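Long-range contacts in Sys-1 protein (Caenorhabditis elegans, PDB 3C2G), which acts as a beta-catenin-type transcription coregulator in Wnt signalling, binding the TCF transcription factor POP-1 directly to activate or repress target genes: residues I98-P107 with L156-L164; I119-Q128 with C136-F144. All blocks are in the same frame, centred on the assembly; numbering follows the deposited sequence.

Contact 1. Residues I98-P107 with L156-L164; sequences IHQVVQMFCP and LRTEFAQHL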
loop_
_atom_site.group_PDB
_atom_site.type_symbol
_atom_site.label_atom_id
_atom_site.label_comp_id
_atom_site.label_asym_id
_atom_site.label_seq_id
_atom_site.Cartn_x
_atom_site.Cartn_y
_atom_site.Cartn_z
ATOM N N ILE A 98 -5.704 12.330 -32.285
ATOM C CA ILE A 98 -4.568 11.798 -31.532
ATOM C C ILE A 98 -4.306 10.310 -31.752
ATOM O O ILE A 98 -3.169 9.851 -31.595
ATOM C CB ILE A 98 -4.672 12.156 -30.017
ATOM C CG1 ILE A 98 -3.305 12.038 -29.325
ATOM C CG2 ILE A 98 -5.781 11.367 -29.311
ATOM C CD1 ILE A 98 -2.425 13.264 -29.495
ATOM N N HIS A 99 -5.336 9.567 -32.151
ATOM C CA HIS A 99 -5.161 8.154 -32.499
ATOM C C HIS A 99 -4.216 7.958 -33.682
ATOM O O HIS A 99 -3.561 6.915 -33.793
ATOM C CB HIS A 99 -6.504 7.456 -32.745
ATOM C CG HIS A 99 -7.357 8.129 -33.767
ATOM N ND1 HIS A 99 -7.533 7.624 -35.038
ATOM C CD2 HIS A 99 -8.073 9.277 -33.715
ATOM C CE1 HIS A 99 -8.318 8.433 -35.725
ATOM N NE2 HIS A 99 -8.657 9.446 -34.946
ATOM N N GLN A 100 -4.126 8.964 -34.550
ATOM C CA GLN A 100 -3.186 8.922 -35.676
ATOM C C GLN A 100 -1.754 9.021 -35.180
ATOM O O GLN A 100 -0.868 8.328 -35.703
ATOM C CB GLN A 100 -3.477 10.017 -36.707
ATOM C CG GLN A 100 -4.781 9.821 -37.485
ATOM C CD GLN A 100 -5.043 10.921 -38.494
ATOM O OE1 GLN A 100 -6.108 11.535 -38.494
ATOM N NE2 GLN A 100 -4.072 11.177 -39.362
ATOM N N VAL A 101 -1.534 9.874 -34.174
ATOM C CA VAL A 101 -0.244 9.938 -33.477
ATOM C C VAL A 101 0.129 8.567 -32.895
ATOM O O VAL A 101 1.218 8.055 -33.152
ATOM C CB VAL A 101 -0.228 11.024 -32.371
ATOM C CG1 VAL A 101 1.101 11.025 -31.618
ATOM C CG2 VAL A 101 -0.475 12.399 -32.975
ATOM N N VAL A 102 -0.792 7.966 -32.149
ATOM C CA VAL A 102 -0.573 6.650 -31.548
ATOM C C VAL A 102 -0.288 5.582 -32.608
ATOM O O VAL A 102 0.589 4.731 -32.411
ATOM C CB VAL A 102 -1.776 6.220 -30.667
ATOM C CG1 VAL A 102 -1.584 4.802 -30.099
ATOM C CG2 VAL A 102 -2.008 7.229 -29.541
ATOM N N GLN A 103 -1.015 5.636 -33.731
ATOM C CA GLN A 103 -0.865 4.636 -34.796
ATOM C C GLN A 103 0.515 4.652 -35.437
ATOM O O GLN A 103 0.948 3.636 -35.977
ATOM C CB GLN A 103 -1.943 4.789 -35.873
ATOM C CG GLN A 103 -3.331 4.272 -35.467
ATOM C CD GLN A 103 -4.449 4.734 -36.411
ATOM O OE1 GLN A 103 -4.219 5.524 -37.334
ATOM N NE2 GLN A 103 -5.668 4.248 -36.171
HETATM N N MSE A 104 1.198 5.800 -35.374
HETATM C CA MSE A 104 2.568 5.925 -35.884
HETATM C C MSE A 104 3.534 5.017 -35.148
HETATM O O MSE A 104 4.557 4.618 -35.692
HETATM C CB MSE A 104 3.070 7.367 -35.787
HETATM C CG MSE A 104 2.349 8.355 -36.709
HETATM SE SE MSE A 104 2.392 7.844 -38.619
HETATM C CE MSE A 104 4.316 7.973 -38.922
ATOM N N PHE A 105 3.207 4.700 -33.900
ATOM C CA PHE A 105 4.073 3.882 -33.074
ATOM C C PHE A 105 3.956 2.399 -33.375
ATOM O O PHE A 105 4.834 1.613 -33.002
ATOM C CB PHE A 105 3.793 4.144 -31.605
ATOM C CG PHE A 105 4.435 5.387 -31.090
ATOM C CD1 PHE A 105 5.723 5.347 -30.559
ATOM C CD2 PHE A 105 3.757 6.606 -31.135
ATOM C CE1 PHE A 105 6.317 6.503 -30.072
ATOM C CE2 PHE A 105 4.347 7.759 -30.654
ATOM C CZ PHE A 105 5.625 7.711 -30.123
ATOM N N CYS A 106 2.876 2.026 -34.055
ATOM C CA CYS A 106 2.633 0.646 -34.437
ATOM C C CYS A 106 3.713 0.112 -35.386
ATOM O O CYS A 106 4.011 0.736 -36.402
ATOM C CB CYS A 106 1.255 0.519 -35.070
ATOM S SG CYS A 106 0.830 -1.175 -35.470
ATOM N N PRO A 107 4.309 -1.048 -35.051
ATOM C CA PRO A 107 5.409 -1.542 -35.878
ATOM C C PRO A 107 4.917 -2.036 -37.244
ATOM O O PRO A 107 3.867 -2.678 -37.331
ATOM C CB PRO A 107 5.991 -2.686 -35.042
ATOM C CG PRO A 107 4.865 -3.151 -34.190
ATOM C CD PRO A 107 4.002 -1.954 -33.928
ATOM N N LEU A 156 -7.285 3.345 -26.636
ATOM C CA LEU A 156 -6.110 4.005 -27.192
ATOM C C LEU A 156 -4.891 3.882 -26.270
ATOM O O LEU A 156 -3.796 3.540 -26.722
ATOM C CB LEU A 156 -6.428 5.469 -27.490
ATOM C CG LEU A 156 -5.759 6.043 -28.732
ATOM C CD1 LEU A 156 -6.230 5.295 -29.979
ATOM C CD2 LEU A 156 -6.028 7.545 -28.842
ATOM N N ARG A 157 -5.095 4.141 -24.979
ATOM C CA ARG A 157 -4.075 3.876 -23.957
ATOM C C ARG A 157 -3.487 2.470 -24.062
ATOM O O ARG A 157 -2.266 2.309 -24.143
ATOM C CB ARG A 157 -4.654 4.077 -22.569
ATOM C CG ARG A 157 -4.853 5.513 -22.198
ATOM C CD ARG A 157 -5.053 5.633 -20.713
ATOM N NE ARG A 157 -4.410 6.837 -20.210
ATOM C CZ ARG A 157 -3.276 6.861 -19.521
ATOM N NH1 ARG A 157 -2.643 5.738 -19.212
ATOM N NH2 ARG A 157 -2.789 8.020 -19.119
ATOM N N THR A 158 -4.362 1.466 -24.064
ATOM C CA THR A 158 -3.983 0.060 -24.240
ATOM C C THR A 158 -3.165 -0.203 -25.511
ATOM O O THR A 158 -2.165 -0.926 -25.467
ATOM C CB THR A 158 -5.242 -0.850 -24.216
ATOM O OG1 THR A 158 -5.827 -0.819 -22.905
ATOM C CG2 THR A 158 -4.905 -2.296 -24.580
ATOM N N GLU A 159 -3.595 0.370 -26.637
ATOM C CA GLU A 159 -2.868 0.241 -27.907
ATOM C C GLU A 159 -1.449 0.797 -27.792
ATOM O O GLU A 159 -0.476 0.131 -28.166
ATOM C CB GLU A 159 -3.587 0.983 -29.033
ATOM C CG GLU A 159 -4.793 0.274 -29.604
ATOM C CD GLU A 159 -5.307 0.922 -30.894
ATOM O OE1 GLU A 159 -6.471 0.641 -31.267
ATOM O OE2 GLU A 159 -4.551 1.702 -31.538
ATOM N N PHE A 160 -1.347 2.019 -27.272
ATOM C CA PHE A 160 -0.067 2.699 -27.149
ATOM C C PHE A 160 0.866 1.903 -26.249
ATOM O O PHE A 160 2.030 1.688 -26.595
ATOM C CB PHE A 160 -0.249 4.135 -26.641
ATOM C CG PHE A 160 1.008 4.951 -26.676
ATOM C CD1 PHE A 160 1.792 4.998 -27.826
ATOM C CD2 PHE A 160 1.410 5.675 -25.561
ATOM C CE1 PHE A 160 2.963 5.745 -27.863
ATOM C CE2 PHE A 160 2.583 6.422 -25.585
ATOM C CZ PHE A 160 3.364 6.459 -26.741
ATOM N N ALA A 161 0.336 1.444 -25.113
ATOM C CA ALA A 161 1.076 0.568 -24.205
ATOM C C ALA A 161 1.662 -0.643 -24.918
ATOM O O ALA A 161 2.841 -0.938 -24.756
ATOM C CB ALA A 161 0.201 0.139 -23.037
ATOM N N GLN A 162 0.855 -1.326 -25.726
ATOM C CA GLN A 162 1.340 -2.483 -26.475
ATOM C C GLN A 162 2.492 -2.137 -27.427
ATOM O O GLN A 162 3.491 -2.857 -27.473
ATOM C CB GLN A 162 0.200 -3.177 -27.226
ATOM C CG GLN A 162 0.595 -4.529 -27.830
ATOM C CD GLN A 162 -0.580 -5.267 -28.475
ATOM O OE1 GLN A 162 -1.719 -5.201 -27.989
ATOM N NE2 GLN A 162 -0.303 -5.989 -29.567
ATOM N N HIS A 163 2.354 -1.034 -28.167
ATOM C CA HIS A 163 3.405 -0.561 -29.082
ATOM C C HIS A 163 4.757 -0.326 -28.402
ATOM O O HIS A 163 5.808 -0.475 -29.024
ATOM C CB HIS A 163 2.976 0.728 -29.795
ATOM C CG HIS A 163 1.732 0.590 -30.622
ATOM N ND1 HIS A 163 0.868 1.642 -30.842
ATOM C CD2 HIS A 163 1.202 -0.476 -31.271
ATOM C CE1 HIS A 163 -0.134 1.234 -31.599
ATOM N NE2 HIS A 163 0.043 -0.047 -31.871
ATOM N N LEU A 164 4.719 0.046 -27.127
ATOM C CA LEU A 164 5.924 0.362 -26.365
ATOM C C LEU A 164 6.690 -0.848 -25.840
ATOM O O LEU A 164 7.863 -0.730 -25.484
ATOM C CB LEU A 164 5.575 1.283 -25.200
ATOM C CG LEU A 164 5.044 2.657 -25.594
ATOM C CD1 LEU A 164 4.764 3.476 -24.369
ATOM C CD2 LEU A 164 6.024 3.377 -26.524
#
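Phe105 and Phe160 meet where two helices of the armadillo domain, a superhelix of stacked helices, run nearly parallel: the axes of 98-103 and 156-164 cross at 18° and come no closer than 10.1 Å. The two rings form an edge-to-face (T-shaped) pair with planes 76° apart, CE1 of Phe160 standing over the centre of the Phe105 ring, 3.5 Å from CD2 of Phe105. Phe115 adds a second edge-to-face partner to Phe105.

Aliphatic packing carries the contact toward the N-terminal ends. The two methyls of Val102 divide the work: CG1, anti to the backbone N (chi1 177°), lies 3.8 Å from CB of Phe160, while CG2 faces CG of Leu156. The two branches of Leu156 part over the first turn of helix 98-103, CD1 reaching CB of His99 and CD2 meeting CG2 of Ile98.

At the far end the His163 imidazole is sandwiched, the backbone carbonyl O of Glu159 above one face and CA of Cys106 above the other. With an alanine in place of His163, the ring face that CA and CB of Cys106 rest on would be gone, which would probably open a gap there and leave CD of Pro107 without its neighbour across the contact. CB of Cys106 makes a CH-pi contact, 3.9 Å from the imidazole centroid of His163.

Contact 2. Residues I119-Q128 with C136-F144; sequences ICNLISLNWQ and CANQVFQIF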
loop_
_atom_site.group_PDB
_atom_site.type_symbol
_atom_site.label_atom_id
_atom_site.label_comp_id
_atom_site.label_asym_id
_atom_site.label_seq_id
_atom_site.Cartn_x
_atom_site.Cartn_y
_atom_site.Cartn_z
ATOM N N ILE A 119 12.383 6.757 -32.655
ATOM C CA ILE A 119 12.020 7.586 -31.506
ATOM C C ILE A 119 12.794 7.137 -30.273
ATOM O O ILE A 119 13.542 7.910 -29.679
ATOM C CB ILE A 119 10.489 7.550 -31.228
ATOM C CG1 ILE A 119 9.736 8.440 -32.223
ATOM C CG2 ILE A 119 10.167 7.945 -29.782
ATOM C CD1 ILE A 119 9.843 9.919 -31.966
ATOM N N CYS A 120 12.629 5.872 -29.920
ATOM C CA CYS A 120 13.291 5.314 -28.773
ATOM C C CYS A 120 14.815 5.493 -28.853
ATOM O O CYS A 120 15.486 5.635 -27.828
ATOM C CB CYS A 120 12.877 3.854 -28.600
ATOM S SG CYS A 120 14.213 2.755 -28.178
ATOM N N ASN A 121 15.355 5.524 -30.066
ATOM C CA ASN A 121 16.773 5.804 -30.236
ATOM C C ASN A 121 17.195 7.211 -29.821
ATOM O O ASN A 121 18.313 7.415 -29.373
ATOM C CB ASN A 121 17.227 5.543 -31.659
ATOM C CG ASN A 121 18.674 5.126 -31.717
ATOM O OD1 ASN A 121 19.582 5.963 -31.836
ATOM N ND2 ASN A 121 18.909 3.822 -31.574
ATOM N N LEU A 122 16.293 8.173 -29.963
ATOM C CA LEU A 122 16.578 9.552 -29.591
ATOM C C LEU A 122 16.669 9.797 -28.067
ATOM O O LEU A 122 17.188 10.831 -27.646
ATOM C CB LEU A 122 15.545 10.485 -30.215
ATOM C CG LEU A 122 15.560 10.583 -31.744
ATOM C CD1 LEU A 122 14.156 10.773 -32.301
ATOM C CD2 LEU A 122 16.452 11.690 -32.200
ATOM N N ILE A 123 16.163 8.868 -27.250
ATOM C CA ILE A 123 16.320 8.983 -25.791
ATOM C C ILE A 123 17.400 8.060 -25.233
ATOM O O ILE A 123 17.485 7.852 -24.028
ATOM C CB ILE A 123 15.005 8.773 -25.014
ATOM C CG1 ILE A 123 14.364 7.428 -25.377
ATOM C CG2 ILE A 123 14.076 9.967 -25.218
ATOM C CD1 ILE A 123 13.193 7.067 -24.505
ATOM N N SER A 124 18.222 7.509 -26.115
ATOM C CA SER A 124 19.410 6.801 -25.686
ATOM C C SER A 124 20.254 7.691 -24.774
ATOM O O SER A 124 20.460 8.873 -25.054
ATOM C CB SER A 124 20.232 6.357 -26.888
ATOM O OG SER A 124 21.332 5.582 -26.468
ATOM N N LEU A 125 20.723 7.098 -23.679
ATOM C CA LEU A 125 21.457 7.802 -22.630
ATOM C C LEU A 125 22.686 8.529 -23.162
ATOM O O LEU A 125 22.926 9.679 -22.806
ATOM C CB LEU A 125 21.852 6.828 -21.510
ATOM C CG LEU A 125 22.924 7.271 -20.514
ATOM C CD1 LEU A 125 22.358 8.220 -19.463
ATOM C CD2 LEU A 125 23.568 6.066 -19.866
ATOM N N ASN A 126 23.453 7.852 -24.017
ATOM C CA ASN A 126 24.660 8.430 -24.611
ATOM C C ASN A 126 24.416 9.688 -25.465
ATOM O O ASN A 126 25.341 10.454 -25.723
ATOM C CB ASN A 126 25.445 7.368 -25.393
ATOM C CG ASN A 126 24.773 6.979 -26.696
ATOM O OD1 ASN A 126 24.381 7.840 -27.493
ATOM N ND2 ASN A 126 24.659 5.671 -26.936
ATOM N N TRP A 127 23.177 9.899 -25.900
ATOM C CA TRP A 127 22.817 11.165 -26.526
ATOM C C TRP A 127 22.772 12.317 -25.522
ATOM O O TRP A 127 22.919 13.476 -25.915
ATOM C CB TRP A 127 21.479 11.081 -27.251
ATOM C CG TRP A 127 21.487 10.307 -28.539
ATOM C CD1 TRP A 127 20.594 9.349 -28.912
ATOM C CD2 TRP A 127 22.414 10.434 -29.626
ATOM N NE1 TRP A 127 20.904 8.863 -30.155
ATOM C CE2 TRP A 127 22.014 9.514 -30.623
ATOM C CE3 TRP A 127 23.545 11.232 -29.856
ATOM C CZ2 TRP A 127 22.706 9.365 -31.836
ATOM C CZ3 TRP A 127 24.235 11.088 -31.063
ATOM C CH2 TRP A 127 23.809 10.160 -32.038
ATOM N N GLN A 128 22.582 12.002 -24.238
ATOM C CA GLN A 128 22.452 13.029 -23.187
ATOM C C GLN A 128 23.740 13.790 -22.916
ATOM O O GLN A 128 23.728 14.787 -22.201
ATOM C CB GLN A 128 21.946 12.431 -21.868
ATOM C CG GLN A 128 20.563 11.812 -21.924
ATOM C CD GLN A 128 19.450 12.823 -21.797
ATOM O OE1 GLN A 128 19.587 13.988 -22.184
ATOM N NE2 GLN A 128 18.324 12.378 -21.250
ATOM N N CYS A 136 17.021 17.119 -28.495
ATOM C CA CYS A 136 16.081 16.198 -29.131
ATOM C C CYS A 136 15.542 15.182 -28.139
ATOM O O CYS A 136 14.334 14.944 -28.082
ATOM C CB CYS A 136 16.723 15.495 -30.335
ATOM S SG CYS A 136 16.959 16.619 -31.735
ATOM N N ALA A 137 16.449 14.601 -27.358
ATOM C CA ALA A 137 16.094 13.708 -26.255
ATOM C C ALA A 137 15.040 14.325 -25.343
ATOM O O ALA A 137 14.011 13.702 -25.054
ATOM C CB ALA A 137 17.335 13.358 -25.457
ATOM N N ASN A 138 15.285 15.557 -24.905
ATOM C CA ASN A 138 14.399 16.196 -23.938
ATOM C C ASN A 138 13.011 16.384 -24.508
ATOM O O ASN A 138 12.015 16.319 -23.798
ATOM C CB ASN A 138 14.966 17.537 -23.460
ATOM C CG ASN A 138 14.024 18.257 -22.504
ATOM O OD1 ASN A 138 13.528 19.355 -22.804
ATOM N ND2 ASN A 138 13.741 17.622 -21.349
ATOM N N GLN A 139 12.959 16.589 -25.811
ATOM C CA GLN A 139 11.707 16.772 -26.509
ATOM C C GLN A 139 10.919 15.472 -26.659
ATOM O O GLN A 139 9.698 15.469 -26.549
ATOM C CB GLN A 139 11.985 17.379 -27.873
ATOM C CG GLN A 139 10.877 18.271 -28.325
ATOM C CD GLN A 139 11.370 19.395 -29.168
ATOM O OE1 GLN A 139 12.186 19.201 -30.088
ATOM N NE2 GLN A 139 10.871 20.597 -28.880
ATOM N N VAL A 140 11.616 14.370 -26.906
ATOM C CA VAL A 140 10.967 13.074 -26.976
ATOM C C VAL A 140 10.394 12.629 -25.610
ATOM O O VAL A 140 9.306 12.046 -25.552
ATOM C CB VAL A 140 11.914 12.021 -27.563
ATOM C CG1 VAL A 140 11.306 10.623 -27.464
ATOM C CG2 VAL A 140 12.247 12.368 -29.024
ATOM N N PHE A 141 11.110 12.929 -24.522
ATOM C CA PHE A 141 10.570 12.697 -23.171
ATOM C C PHE A 141 9.296 13.489 -22.923
ATOM O O PHE A 141 8.379 12.980 -22.295
ATOM C CB PHE A 141 11.601 12.982 -22.063
ATOM C CG PHE A 141 12.638 11.903 -21.912
ATOM C CD1 PHE A 141 12.267 10.603 -21.580
ATOM C CD2 PHE A 141 13.979 12.183 -22.093
ATOM C CE1 PHE A 141 13.215 9.606 -21.434
ATOM C CE2 PHE A 141 14.928 11.200 -21.960
ATOM C CZ PHE A 141 14.547 9.899 -21.626
ATOM N N GLN A 142 9.228 14.723 -23.419
ATOM C CA GLN A 142 7.985 15.503 -23.312
ATOM C C GLN A 142 6.819 14.922 -24.134
ATOM O O GLN A 142 5.656 15.056 -23.749
ATOM C CB GLN A 142 8.219 16.949 -23.717
ATOM C CG GLN A 142 8.784 17.830 -22.622
ATOM C CD GLN A 142 9.322 19.127 -23.182
ATOM O OE1 GLN A 142 8.591 20.118 -23.301
ATOM N NE2 GLN A 142 10.598 19.122 -23.569
ATOM N N ILE A 143 7.138 14.289 -25.262
ATOM C CA ILE A 143 6.133 13.692 -26.133
ATOM C C ILE A 143 5.509 12.464 -25.457
ATOM O O ILE A 143 4.288 12.307 -25.457
ATOM C CB ILE A 143 6.747 13.334 -27.520
ATOM C CG1 ILE A 143 6.943 14.603 -28.363
ATOM C CG2 ILE A 143 5.908 12.301 -28.258
ATOM C CD1 ILE A 143 8.016 14.460 -29.457
ATOM N N PHE A 144 6.355 11.609 -24.879
ATOM C CA PHE A 144 5.891 10.477 -24.084
ATOM C C PHE A 144 5.044 10.942 -22.913
ATOM O O PHE A 144 3.953 10.441 -22.696
ATOM C CB PHE A 144 7.066 9.681 -23.558
ATOM C CG PHE A 144 7.612 8.698 -24.530
ATOM C CD1 PHE A 144 6.851 7.621 -24.944
ATOM C CD2 PHE A 144 8.906 8.824 -25.009
ATOM C CE1 PHE A 144 7.365 6.691 -25.851
ATOM C CE2 PHE A 144 9.433 7.890 -25.910
ATOM C CZ PHE A 144 8.657 6.823 -26.330
#
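Over the centre of one face of the Phe141 ring sits the CG2 methyl of Ile123, a CH-pi contact in which CG2 is 3.6 Å from the centroid of Phe141 and only 13° off the ring normal. At the edge of the same ring, near its plane, lies NE2 of Gln128, 3.7 Å from CE2 of Phe141, with amide and ring planes just 15° apart. The bend of Gln128 at chi2 (-82°) brings the amide back toward the helix, and a hydrogen bond from NE2 to the hydroxyl of Tyr176 helps to fix it. Phe144 is met obliquely by CG2 of Ile119 and CD1 of Ile123.

The two methyls of Val140 pack against different residues of the other segment. Its CG1 lies against CG2 of both Ile123 (3.6 Å) and Ile119 (3.7 Å), whereas CG2 turns to CB and CD1 of Leu122. Closest of all is Ala137, whose CA is 4.8 Å from CA of Ile123; its small side chain lets CB approach the carbonyl O of Leu122 to 3.3 Å, and its CA also makes a CA-H...O contact with that oxygen. Trp78 of helix 71-90 backs Leu122, while helix 189-198 packs on Phe141 and Phe144. Such a buried, largely apolar join, in which helix 115-122 and the chain just after it pack on helix 134-150, is typical of the helical repeats that build an armadillo superhelix.

Helix packing follows one logic in two settings here. Contact 2 is a buried core join of helix 115-122 and the loop after it with helix 134-150, and it is nested inside the longer loop closed by contact 1, which is only partly buried. Helix 98-103 is followed by 115-122, and 134-150 by 154-164, and each contact draws one helix from both pairs. No clear hydrogen bond spans either. Contact 2 relies on branched aliphatics and methyl-on-ring packing, whereas contact 1 adds an edge-to-face ring pair and a partly exposed histidine at its C-terminal end. Their centres lie about 18 Å apart, yet the interiors merge: Phe144 touches Leu164 and Phe160, and Ile119 touches Phe105.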